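Local structure of mandelate racemase/muconate lactonizing enzyme (Jannaschia sp., 4J3Z) at residues W19-T31 with G39-M51. The protein probably acts as an enolase-superfamily enzyme related to mandelate racemase and muconate lactonizing enzyme, its exact substrate not being established. Numbering follows the deposited sequence.
Sequences WGGRYWLLVRVTT and GEVYAAGVGPEAM
Pro48 sits over one face of the Tyr23 ring, its CG above the ring centre, 3.7 Å from the centroid and 14° off the normal, a CH-pi contact, with its own ring tilted against the phenol. Pro48 CD is shifted toward the phenol end, 3.3 Å from Tyr23 CZ. With chi1 at 57°, Tyr23 CG sits between its own backbone N and carbonyl carbon, which directs the ring at the proline as Pro48 opens helix 48-62. Were Tyr23 reduced to an alanine, the CH-pi face over Pro48 would be lost, and the start of helix 48-62 would probably be left without its aromatic cover.

Within strand 24-31, Leu25 meets Val41 CB to CB and sends CD2 to Pro48 CB, 4.2 Å away, while its CD1 reaches Met51 CB. Val27 CG1 touches Val41 CG2 on the same face, the two side chains crossing at about a right angle, and Ile55 of helix 48-62 covers all three aliphatic residues.

Backbone bonds fix this register. Val27 and Gly39 form an antiparallel hydrogen-bonded pair: Val27 N reaches Gly39 O at 2.7 Å, and Gly39 N returns a bond to Val27 O. Leu26 and Glu40 make the non-hydrogen-bonded pair, their side chains on the face away from helix 48-62. There Leu26 CD2 rests 3.4 Å from Glu40 CD, and Glu40 OE2 approaches Trp24 CB at 3.5 Å. The carboxylate is buried but satisfied from outside the hairpin, OE2 by the backbone N of Gly314 and OE1 by that of Glu317.

Strands 24-31 and 36-41 thus form an antiparallel beta hairpin, completed by strand 4-12 into the three-stranded meander that precedes the helices in the N-terminal capping domain of the enolase superfamily.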
ATOM      1  N   TRP D  19     -17.008  42.340   7.831  1.00 41.59           N
ATOM      2  CA  TRP D  19     -17.136  41.179   6.956  1.00 42.09           C
ATOM      3  C   TRP D  19     -16.100  41.354   5.847  1.00 44.77           C
ATOM      4  O   TRP D  19     -16.216  42.257   5.007  1.00 47.56           O
ATOM      5  CB  TRP D  19     -18.541  41.056   6.342  1.00 42.48           C
ATOM      6  CG  TRP D  19     -19.741  41.144   7.285  1.00 43.43           C
ATOM      7  CD1 TRP D  19     -20.945  41.714   7.000  1.00 45.08           C
ATOM      8  CD2 TRP D  19     -19.847  40.643   8.634  1.00 43.41           C
ATOM      9  NE1 TRP D  19     -21.794  41.607   8.076  1.00 47.79           N
ATOM     10  CE2 TRP D  19     -21.145  40.960   9.094  1.00 46.06           C
ATOM     11  CE3 TRP D  19     -18.971  39.970   9.497  1.00 43.33           C
ATOM     12  CZ2 TRP D  19     -21.593  40.622  10.376  1.00 46.80           C
ATOM     13  CZ3 TRP D  19     -19.416  39.637  10.776  1.00 45.79           C
ATOM     14  CH2 TRP D  19     -20.717  39.963  11.201  1.00 46.54           C
ATOM     15  N   GLY D  20     -15.081  40.502   5.865  1.00 41.28           N
ATOM     16  CA  GLY D  20     -13.959  40.632   4.945  1.00 38.62           C
ATOM     17  C   GLY D  20     -12.616  40.630   5.650  1.00 37.10           C
ATOM     18  O   GLY D  20     -11.609  40.240   5.060  1.00 38.10           O
ATOM     19  N   GLY D  21     -12.605  41.075   6.903  1.00 36.24           N
ATOM     20  CA  GLY D  21     -11.413  41.067   7.743  1.00 36.51           C
ATOM     21  C   GLY D  21     -11.123  42.413   8.374  1.00 39.52           C
ATOM     22  O   GLY D  21     -11.809  43.399   8.087  1.00 40.95           O
ATOM     23  N   ARG D  22     -10.116  42.446   9.248  1.00 40.48           N
ATOM     24  CA  ARG D  22      -9.602  43.688   9.828  1.00 40.78           C
ATOM     25  C   ARG D  22      -9.068  44.658   8.770  1.00 39.76           C
ATOM     26  O   ARG D  22      -9.313  45.870   8.853  1.00 40.33           O
ATOM     27  CB  ARG D  22      -8.490  43.396  10.838  1.00 44.89           C
ATOM     28  CG  ARG D  22      -8.943  43.248  12.284  1.00 48.53           C
ATOM     29  CD  ARG D  22      -7.826  43.694  13.218  1.00 51.39           C
ATOM     30  NE  ARG D  22      -8.110  43.428  14.626  1.00 53.50           N
ATOM     31  CZ  ARG D  22      -7.714  42.343  15.289  1.00 56.25           C
ATOM     32  NH1 ARG D  22      -7.010  41.401  14.681  1.00 55.22           N
ATOM     33  NH2 ARG D  22      -8.021  42.203  16.574  1.00 59.92           N
ATOM     34  N   TYR D  23      -8.330  44.126   7.795  1.00 37.52           N
ATOM     35  CA  TYR D  23      -7.772  44.928   6.702  1.00 34.86           C
ATOM     36  C   TYR D  23      -7.621  44.122   5.418  1.00 34.45           C
ATOM     37  O   TYR D  23      -7.411  42.904   5.466  1.00 34.42           O
ATOM     38  CB  TYR D  23      -6.419  45.523   7.094  1.00 34.83           C
ATOM     39  CG  TYR D  23      -5.373  44.507   7.504  1.00 34.66           C
ATOM     40  CD1 TYR D  23      -4.689  43.750   6.548  1.00 34.33           C
ATOM     41  CD2 TYR D  23      -5.060  44.310   8.846  1.00 34.32           C
ATOM     42  CE1 TYR D  23      -3.732  42.825   6.917  1.00 34.82           C
ATOM     43  CE2 TYR D  23      -4.098  43.392   9.224  1.00 35.92           C
ATOM     44  CZ  TYR D  23      -3.441  42.650   8.256  1.00 35.80           C
ATOM     45  OH  TYR D  23      -2.487  41.732   8.624  1.00 35.38           O
ATOM     46  N   TRP D  24      -7.733  44.804   4.277  1.00 31.85           N
ATOM     47  CA  TRP D  24      -7.395  44.203   2.988  1.00 29.70           C
ATOM     48  C   TRP D  24      -6.113  44.819   2.457  1.00 29.15           C
ATOM     49  O   TRP D  24      -5.842  45.992   2.710  1.00 28.71           O
ATOM     50  CB  TRP D  24      -8.512  44.403   1.968  1.00 28.63           C
ATOM     51  CG  TRP D  24      -9.851  43.868   2.383  1.00 27.66           C
ATOM     52  CD1 TRP D  24     -10.100  42.767   3.157  1.00 28.35           C
ATOM     53  CD2 TRP D  24     -11.128  44.403   2.024  1.00 27.10           C
ATOM     54  NE1 TRP D  24     -11.456  42.588   3.302  1.00 28.72           N
ATOM     55  CE2 TRP D  24     -12.109  43.575   2.612  1.00 27.69           C
ATOM     56  CE3 TRP D  24     -11.541  45.508   1.270  1.00 27.72           C
ATOM     57  CZ2 TRP D  24     -13.475  43.817   2.471  1.00 27.37           C
ATOM     58  CZ3 TRP D  24     -12.907  45.742   1.121  1.00 27.47           C
ATOM     59  CH2 TRP D  24     -13.853  44.904   1.732  1.00 26.96           C
ATOM     60  N   LEU D  25      -5.333  44.024   1.722  1.00 28.22           N
ATOM     61  CA  LEU D  25      -4.071  44.477   1.156  1.00 27.70           C
ATOM     62  C   LEU D  25      -4.132  44.501  -0.362  1.00 27.75           C
ATOM     63  O   LEU D  25      -3.999  43.460  -1.026  1.00 26.89           O
ATOM     64  CB  LEU D  25      -2.922  43.571   1.616  1.00 27.76           C
ATOM     65  CG  LEU D  25      -2.231  43.870   2.940  1.00 27.46           C
ATOM     66  CD1 LEU D  25      -1.814  42.569   3.623  1.00 29.25           C
ATOM     67  CD2 LEU D  25      -1.035  44.775   2.705  1.00 25.40           C
ATOM     68  N   LEU D  26      -4.311  45.696  -0.915  1.00 28.65           N
ATOM     69  CA  LEU D  26      -4.465  45.848  -2.363  1.00 28.19           C
ATOM     70  C   LEU D  26      -3.220  46.444  -3.005  1.00 27.98           C
ATOM     71  O   LEU D  26      -2.601  47.344  -2.440  1.00 27.95           O
ATOM     72  CB  LEU D  26      -5.677  46.718  -2.688  1.00 27.49           C
ATOM     73  CG  LEU D  26      -7.019  46.468  -1.999  1.00 27.78           C
ATOM     74  CD1 LEU D  26      -8.092  47.303  -2.682  1.00 27.82           C
ATOM     75  CD2 LEU D  26      -7.407  44.992  -2.001  1.00 27.05           C
ATOM     76  N   VAL D  27      -2.867  45.923  -4.181  1.00 27.56           N
ATOM     77  CA  VAL D  27      -1.751  46.431  -4.982  1.00 26.93           C
ATOM     78  C   VAL D  27      -2.247  46.972  -6.334  1.00 25.98           C
ATOM     79  O   VAL D  27      -3.147  46.400  -6.953  1.00 25.72           O
ATOM     80  CB  VAL D  27      -0.644  45.361  -5.197  1.00 27.11           C
ATOM     81  CG1 VAL D  27      -0.224  44.722  -3.875  1.00 25.87           C
ATOM     82  CG2 VAL D  27      -1.065  44.292  -6.203  1.00 26.73           C
ATOM     83  N   ARG D  28      -1.672  48.085  -6.774  1.00 25.35           N
ATOM     84  CA  ARG D  28      -1.955  48.623  -8.105  1.00 25.66           C
ATOM     85  C   ARG D  28      -0.649  48.861  -8.859  1.00 26.41           C
ATOM     86  O   ARG D  28       0.084  49.801  -8.554  1.00 26.48           O
ATOM     87  CB  ARG D  28      -2.761  49.920  -8.008  1.00 25.62           C
ATOM     88  CG  ARG D  28      -3.164  50.511  -9.349  1.00 24.88           C
ATOM     89  CD  ARG D  28      -3.266  52.019  -9.227  1.00 25.30           C
ATOM     90  NE  ARG D  28      -4.648  52.452  -9.104  1.00 26.09           N
ATOM     91  CZ  ARG D  28      -5.076  53.442  -8.327  1.00 26.10           C
ATOM     92  NH1 ARG D  28      -4.225  54.117  -7.556  1.00 25.77           N
ATOM     93  NH2 ARG D  28      -6.373  53.744  -8.314  1.00 25.52           N
ATOM     94  N   VAL D  29      -0.359  47.985  -9.823  1.00 27.57           N
ATOM     95  CA  VAL D  29       0.856  48.061 -10.639  1.00 27.92           C
ATOM     96  C   VAL D  29       0.607  48.875 -11.913  1.00 29.22           C
ATOM     97  O   VAL D  29      -0.369  48.622 -12.619  1.00 29.33           O
ATOM     98  CB  VAL D  29       1.359  46.648 -11.032  1.00 27.40           C
ATOM     99  CG1 VAL D  29       2.572  46.731 -11.956  1.00 27.37           C
ATOM    100  CG2 VAL D  29       1.696  45.828  -9.796  1.00 27.21           C
ATOM    101  N   THR D  30       1.501  49.829 -12.201  1.00 30.15           N
ATOM    102  CA  THR D  30       1.491  50.599 -13.457  1.00 31.47           C
ATOM    103  C   THR D  30       2.638  50.168 -14.383  1.00 32.06           C
ATOM    104  O   THR D  30       3.757  49.900 -13.927  1.00 32.29           O
ATOM    105  CB  THR D  30       1.613  52.126 -13.199  1.00 31.55           C
ATOM    106  OG1 THR D  30       0.518  52.571 -12.399  1.00 30.77           O
ATOM    107  CG2 THR D  30       1.603  52.930 -14.508  1.00 31.06           C
ATOM    108  N   THR D  31       2.357  50.114 -15.683  1.00 32.01           N
ATOM    109  CA  THR D  31       3.356  49.724 -16.678  1.00 32.00           C
ATOM    110  C   THR D  31       4.171  50.924 -17.129  1.00 32.37           C
ATOM    111  O   THR D  31       3.859  52.065 -16.769  1.00 32.71           O
ATOM    112  CB  THR D  31       2.701  49.083 -17.913  1.00 32.56           C
ATOM    113  OG1 THR D  31       1.647  49.928 -18.391  1.00 33.18           O
ATOM    114  CG2 THR D  31       2.133  47.718 -17.570  1.00 32.56           C
ATOM    115  N   GLY D  39      -4.487  44.076  -7.922  1.00 27.70           N
ATOM    116  CA  GLY D  39      -4.244  42.757  -7.343  1.00 26.92           C
ATOM    117  C   GLY D  39      -4.408  42.795  -5.832  1.00 26.36           C
ATOM    118  O   GLY D  39      -4.277  43.855  -5.217  1.00 27.02           O
ATOM    119  N   GLU D  40      -4.693  41.641  -5.236  1.00 24.60           N
ATOM    120  CA  GLU D  40      -4.913  41.557  -3.802  1.00 23.97           C
ATOM    121  C   GLU D  40      -4.093  40.439  -3.148  1.00 23.80           C
ATOM    122  O   GLU D  40      -4.074  39.297  -3.625  1.00 23.71           O
ATOM    123  CB  GLU D  40      -6.410  41.418  -3.494  1.00 23.23           C
ATOM    124  CG  GLU D  40      -6.731  41.255  -2.023  1.00 23.14           C
ATOM    125  CD  GLU D  40      -8.122  41.733  -1.634  1.00 23.71           C
ATOM    126  OE1 GLU D  40      -8.968  42.005  -2.517  1.00 23.55           O
ATOM    127  OE2 GLU D  40      -8.362  41.835  -0.415  1.00 24.14           O
ATOM    128  N   VAL D  41      -3.431  40.797  -2.049  1.00 23.02           N
ATOM    129  CA  VAL D  41      -2.582  39.903  -1.281  1.00 22.83           C
ATOM    130  C   VAL D  41      -3.368  39.330  -0.102  1.00 24.18           C
ATOM    131  O   VAL D  41      -4.085  40.057   0.613  1.00 24.80           O
ATOM    132  CB  VAL D  41      -1.334  40.648  -0.751  1.00 22.61           C
ATOM    133  CG1 VAL D  41      -0.450  39.740   0.096  1.00 22.40           C
ATOM    134  CG2 VAL D  41      -0.542  41.273  -1.897  1.00 22.16           C
ATOM    135  N   TYR D  42      -3.234  38.022   0.094  1.00 24.53           N
ATOM    136  CA  TYR D  42      -3.818  37.357   1.239  1.00 25.39           C
ATOM    137  C   TYR D  42      -2.714  36.761   2.103  1.00 26.12           C
ATOM    138  O   TYR D  42      -2.195  35.674   1.825  1.00 26.12           O
ATOM    139  CB  TYR D  42      -4.839  36.309   0.788  1.00 26.43           C
ATOM    140  CG  TYR D  42      -5.815  35.892   1.866  1.00 27.12           C
ATOM    141  CD1 TYR D  42      -6.667  36.816   2.464  1.00 28.07           C
ATOM    142  CD2 TYR D  42      -5.877  34.574   2.287  1.00 27.46           C
ATOM    143  CE1 TYR D  42      -7.556  36.424   3.454  1.00 30.24           C
ATOM    144  CE2 TYR D  42      -6.757  34.172   3.274  1.00 28.12           C
ATOM    145  CZ  TYR D  42      -7.594  35.095   3.851  1.00 29.59           C
ATOM    146  OH  TYR D  42      -8.464  34.687   4.831  1.00 31.21           O
ATOM    147  N   ALA D  43      -2.342  37.504   3.142  1.00 26.94           N
ATOM    148  CA  ALA D  43      -1.227  37.140   4.011  1.00 27.74           C
ATOM    149  C   ALA D  43      -1.408  37.775   5.382  1.00 28.72           C
ATOM    150  O   ALA D  43      -1.610  38.991   5.482  1.00 29.65           O
ATOM    151  CB  ALA D  43       0.084  37.606   3.395  1.00 28.01           C
ATOM    152  N   ALA D  44      -1.318  36.964   6.435  1.00 27.20           N
ATOM    153  CA  ALA D  44      -1.540  37.479   7.786  1.00 28.52           C
ATOM    154  C   ALA D  44      -0.528  36.982   8.823  1.00 28.27           C
ATOM    155  O   ALA D  44      -0.706  37.197  10.027  1.00 28.92           O
ATOM    156  CB  ALA D  44      -2.977  37.200   8.238  1.00 28.83           C
ATOM    157  N   GLY D  45       0.531  36.329   8.352  1.00 27.36           N
ATOM    158  CA  GLY D  45       1.624  35.880   9.214  1.00 27.11           C
ATOM    159  C   GLY D  45       2.218  37.049   9.970  1.00 27.25           C
ATOM    160  O   GLY D  45       2.284  37.029  11.210  1.00 26.57           O
ATOM    161  N   VAL D  46       2.645  38.066   9.219  1.00 26.57           N
ATOM    162  CA  VAL D  46       3.070  39.346   9.798  1.00 26.91           C
ATOM    163  C   VAL D  46       2.102  40.458   9.386  1.00 27.00           C
ATOM    164  O   VAL D  46       1.345  40.303   8.417  1.00 26.26           O
ATOM    165  CB  VAL D  46       4.528  39.739   9.420  1.00 26.78           C
ATOM    166  CG1 VAL D  46       5.524  38.777  10.049  1.00 26.90           C
ATOM    167  CG2 VAL D  46       4.717  39.828   7.911  1.00 25.64           C
ATOM    168  N   GLY D  47       2.137  41.569  10.127  1.00 26.82           N
ATOM    169  CA  GLY D  47       1.239  42.696   9.910  1.00 27.80           C
ATOM    170  C   GLY D  47       1.435  43.406   8.587  1.00 29.96           C
ATOM    171  O   GLY D  47       2.467  43.229   7.939  1.00 32.00           O
ATOM    172  N   PRO D  48       0.447  44.227   8.185  1.00 30.96           N
ATOM    173  CA  PRO D  48       0.458  44.926   6.902  1.00 31.32           C
ATOM    174  C   PRO D  48       1.595  45.944   6.750  1.00 31.68           C
ATOM    175  O   PRO D  48       1.932  46.305   5.627  1.00 30.15           O
ATOM    176  CB  PRO D  48      -0.910  45.617   6.853  1.00 32.78           C
ATOM    177  CG  PRO D  48      -1.383  45.682   8.260  1.00 32.98           C
ATOM    178  CD  PRO D  48      -0.763  44.524   8.978  1.00 32.57           C
ATOM    179  N   GLU D  49       2.188  46.382   7.860  1.00 31.80           N
ATOM    180  CA  GLU D  49       3.347  47.276   7.807  1.00 31.17           C
ATOM    181  C   GLU D  49       4.548  46.498   7.284  1.00 31.88           C
ATOM    182  O   GLU D  49       5.261  46.966   6.386  1.00 32.41           O
ATOM    183  CB  GLU D  49       3.658  47.863   9.195  1.00 30.61           C
ATOM    184  CG  GLU D  49       4.690  48.980   9.187  1.00 30.55           C
ATOM    185  CD  GLU D  49       5.563  49.033  10.434  1.00 29.95           C
ATOM    186  OE1 GLU D  49       5.566  48.066  11.219  1.00 30.23           O
ATOM    187  OE2 GLU D  49       6.265  50.052  10.631  1.00 29.91           O
ATOM    188  N   ALA D  50       4.758  45.310   7.850  1.00 31.15           N
ATOM    189  CA  ALA D  50       5.856  44.446   7.452  1.00 30.91           C
ATOM    190  C   ALA D  50       5.562  43.819   6.092  1.00 31.15           C
ATOM    191  O   ALA D  50       6.484  43.586   5.306  1.00 31.14           O
ATOM    192  CB  ALA D  50       6.113  43.375   8.504  1.00 29.97           C
ATOM    193  N   MET D  51       4.285  43.556   5.812  1.00 30.11           N
ATOM    194  CA  MET D  51       3.911  43.050   4.491  1.00 30.48           C
ATOM    195  C   MET D  51       4.261  44.036   3.382  1.00 30.99           C
ATOM    196  O   MET D  51       4.717  43.603   2.315  1.00 30.54           O
ATOM    197  CB  MET D  51       2.436  42.624   4.403  1.00 29.48           C
ATOM    198  CG  MET D  51       2.127  41.210   4.889  1.00 28.05           C
ATOM    199  SD  MET D  51       3.118  39.855   4.207  1.00 29.00           S
ATOM    200  CE  MET D  51       2.818  39.989   2.441  1.00 27.34           C
TER